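Local coordinates for oxetanocin-like protein (Pyrococcus furiosus, PDB 1XX7) that probably hydrolyses 2'-deoxyribonucleoside 5'-phosphates to the nucleoside and phosphate, as a metal-dependent homodimeric phosphohydrolase of the HD-domain family, at residues A131-M136 with L158-K163. Sequence-based numbering, arbitrary orientation.
Sequences ADKLDM and LEDLEK. With NI (nickel (II) ion), chain G.
In the HD-domain fold, the helix that carries the last metal-binding aspartate, 123-145, is flanked by the short helix 157-161, and Lys133 and Leu134 meet Asp160 and Leu161 there. Lys133 and Leu161 run past each other in opposite directions, with CD2 of Leu161 lying against the lysine methylenes, 3.5 Å from CD and 3.9 Å from CB. Beyond this apolar stem the chain, extended as far as CE, bends at its last torsion (chi4 -41°), and NZ makes a long, weak salt bridge of 3.5 Å to OD2 of Asp160, the lysine and aspartate side chains crossing at about a right angle. The neighbouring Asp132 points to the metal site: chi1 of -175° turns CG away from the backbone N and beside the carbonyl carbon, its OD1 binds nickel at 2.0 Å, and His41, His75 and Asp76 supply the remaining protein ligands of the H...HD...D signature. Shortening Lys133 to alanine is likely to leave the Asp160 carboxylate without this cationic partner and to uncover CD2 of Leu161. The other methyl of Leu161, CD1, packs on CD2 of Leu134 at 3.9 Å, and Leu161 also touches Ile130 one turn earlier on helix 123-145.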
ATOM      1  N   ALA A 131      10.344  27.213   3.022  1.00 21.50           N
ATOM      2  CA  ALA A 131       9.461  26.396   2.168  1.00 22.64           C
ATOM      3  C   ALA A 131       9.428  24.942   2.633  1.00 18.99           C
ATOM      4  O   ALA A 131       8.416  24.296   2.625  1.00 18.14           O
ATOM      5  CB  ALA A 131       9.940  26.474   0.698  1.00 22.18           C
ATOM      6  N   ASP A 132      10.590  24.438   2.991  1.00 23.11           N
ATOM      7  CA  ASP A 132      10.745  23.085   3.455  1.00 23.80           C
ATOM      8  C   ASP A 132       9.927  22.769   4.736  1.00 23.91           C
ATOM      9  O   ASP A 132       9.220  21.743   4.834  1.00 21.40           O
ATOM     10  CB  ASP A 132      12.223  22.860   3.686  1.00 18.65           C
ATOM     11  CG  ASP A 132      12.528  21.444   4.051  1.00 20.54           C
ATOM     12  OD1 ASP A 132      12.399  20.566   3.205  1.00 22.50           O
ATOM     13  OD2 ASP A 132      12.874  21.195   5.202  1.00 23.85           O
ATOM     14  N   LYS A 133      10.034  23.682   5.698  1.00 25.09           N
ATOM     15  CA  LYS A 133       9.282  23.613   6.934  1.00 22.62           C
ATOM     16  C   LYS A 133       7.812  23.793   6.723  1.00 21.36           C
ATOM     17  O   LYS A 133       7.014  23.136   7.379  1.00 22.89           O
ATOM     18  CB  LYS A 133       9.842  24.639   7.923  1.00 28.52           C
ATOM     19  CG  LYS A 133      11.227  24.192   8.451  1.00 29.43           C
ATOM     20  CD  LYS A 133      12.010  25.323   9.072  1.00 35.18           C
ATOM     21  CE  LYS A 133      13.351  24.828   9.636  1.00 35.55           C
ATOM     22  NZ  LYS A 133      13.176  23.496  10.333  1.00 38.14           N
ATOM     23  N   LEU A 134       7.435  24.679   5.807  1.00 19.47           N
ATOM     24  CA  LEU A 134       6.013  24.859   5.464  1.00 20.68           C
ATOM     25  C   LEU A 134       5.387  23.633   4.803  1.00 18.81           C
ATOM     26  O   LEU A 134       4.267  23.295   5.106  1.00 18.16           O
ATOM     27  CB  LEU A 134       5.815  26.079   4.588  1.00 23.41           C
ATOM     28  CG  LEU A 134       6.102  27.412   5.303  1.00 25.05           C
ATOM     29  CD1 LEU A 134       5.758  28.545   4.367  1.00 28.79           C
ATOM     30  CD2 LEU A 134       5.355  27.547   6.609  1.00 27.78           C
ATOM     31  N   ASP A 135       6.106  22.990   3.886  1.00 19.05           N
ATOM     32  CA  ASP A 135       5.630  21.760   3.301  1.00 20.05           C
ATOM     33  C   ASP A 135       5.333  20.707   4.414  1.00 15.88           C
ATOM     34  O   ASP A 135       4.276  20.097   4.416  1.00 17.78           O
ATOM     35  CB  ASP A 135       6.650  21.183   2.338  1.00 19.98           C
ATOM     36  CG  ASP A 135       6.273  19.800   1.879  1.00 20.96           C
ATOM     37  OD1 ASP A 135       5.260  19.649   1.145  1.00 20.41           O
ATOM     38  OD2 ASP A 135       6.973  18.864   2.286  1.00 20.04           O
ATOM     39  N   MET A 136       6.272  20.548   5.342  1.00 15.98           N
ATOM     40  CA  MET A 136       6.164  19.612   6.482  1.00 18.58           C
ATOM     41  C   MET A 136       4.987  19.863   7.407  1.00 16.58           C
ATOM     42  O   MET A 136       4.300  18.948   7.771  1.00 18.85           O
ATOM     43  CB  MET A 136       7.447  19.600   7.307  1.00 18.48           C
ATOM     44  CG  MET A 136       7.506  18.407   8.238  1.00 26.10           C
ATOM     45  SD  MET A 136       9.032  18.261   9.231  1.00 32.51           S
ATOM     46  CE  MET A 136       8.574  19.562  10.434  1.00 35.88           C
ATOM     47  N   LEU A 158       7.079  25.830  13.202  1.00 34.14           N
ATOM     48  CA  LEU A 158       6.669  27.237  13.101  1.00 39.03           C
ATOM     49  C   LEU A 158       7.616  28.143  13.912  1.00 42.77           C
ATOM     50  O   LEU A 158       8.026  29.209  13.424  1.00 41.35           O
ATOM     51  CB  LEU A 158       5.245  27.454  13.586  1.00 40.90           C
ATOM     52  CG  LEU A 158       4.095  27.248  12.622  1.00 43.67           C
ATOM     53  CD1 LEU A 158       2.743  27.305  13.361  1.00 44.97           C
ATOM     54  CD2 LEU A 158       4.130  28.276  11.509  1.00 45.24           C
ATOM     55  N   GLU A 159       7.981  27.706  15.123  1.00 42.58           N
ATOM     56  CA  GLU A 159       8.870  28.484  15.995  1.00 46.14           C
ATOM     57  C   GLU A 159      10.231  28.741  15.350  1.00 46.71           C
ATOM     58  O   GLU A 159      10.852  29.761  15.605  1.00 47.71           O
ATOM     59  CB  GLU A 159       9.101  27.764  17.333  1.00 46.83           C
ATOM     60  CG  GLU A 159       7.838  27.421  18.145  1.00 48.37           C
ATOM     61  CD  GLU A 159       8.086  26.350  19.241  1.00 49.31           C
ATOM     62  OE1 GLU A 159       9.165  25.689  19.222  1.00 45.26           O
ATOM     63  OE2 GLU A 159       7.186  26.166  20.115  1.00 49.27           O
ATOM     64  N   ASP A 160      10.703  27.799  14.535  1.00 50.09           N
ATOM     65  CA  ASP A 160      12.022  27.912  13.882  1.00 51.01           C
ATOM     66  C   ASP A 160      12.066  28.984  12.749  1.00 48.77           C
ATOM     67  O   ASP A 160      13.143  29.396  12.322  1.00 43.11           O
ATOM     68  CB  ASP A 160      12.463  26.572  13.260  1.00 55.11           C
ATOM     69  CG  ASP A 160      12.328  25.373  14.199  1.00 58.30           C
ATOM     70  OD1 ASP A 160      11.986  25.532  15.409  1.00 57.48           O
ATOM     71  OD2 ASP A 160      12.574  24.245  13.679  1.00 59.29           O
ATOM     72  N   LEU A 161      10.895  29.414  12.268  1.00 50.88           N
ATOM     73  CA  LEU A 161      10.797  30.354  11.137  1.00 49.76           C
ATOM     74  C   LEU A 161      11.090  31.790  11.499  1.00 52.64           C
ATOM     75  O   LEU A 161      11.719  32.508  10.710  1.00 50.32           O
ATOM     76  CB  LEU A 161       9.408  30.278  10.510  1.00 47.79           C
ATOM     77  CG  LEU A 161       9.053  28.888  10.007  1.00 42.66           C
ATOM     78  CD1 LEU A 161       7.777  28.960   9.250  1.00 43.24           C
ATOM     79  CD2 LEU A 161      10.185  28.362   9.172  1.00 41.34           C
ATOM     80  N   GLU A 162      10.625  32.201  12.680  1.00 54.09           N
ATOM     81  CA  GLU A 162      10.850  33.547  13.197  1.00 54.13           C
ATOM     82  C   GLU A 162      12.331  33.875  13.284  1.00 53.29           C
ATOM     83  O   GLU A 162      12.745  35.045  13.146  1.00 57.53           O
ATOM     84  CB  GLU A 162      10.219  33.682  14.587  1.00 56.89           C
ATOM     85  N   LYS A 163      13.138  32.847  13.490  1.00 47.13           N
ATOM     86  CA  LYS A 163      14.577  33.026  13.581  1.00 47.67           C
ATOM     87  C   LYS A 163      15.240  33.373  12.213  1.00 46.33           C
ATOM     88  O   LYS A 163      16.407  33.767  12.158  1.00 50.56           O
ATOM     89  CB  LYS A 163      15.192  31.765  14.196  1.00 49.18           C
ATOM     90  CG  LYS A 163      14.535  31.330  15.559  1.00 49.35           C
ATOM     91  CD  LYS A 163      14.717  29.826  15.824  1.00 51.02           C
TER
HETATM   92 NI    NI G 201      13.343  18.858   2.672  1.00 32.09          NI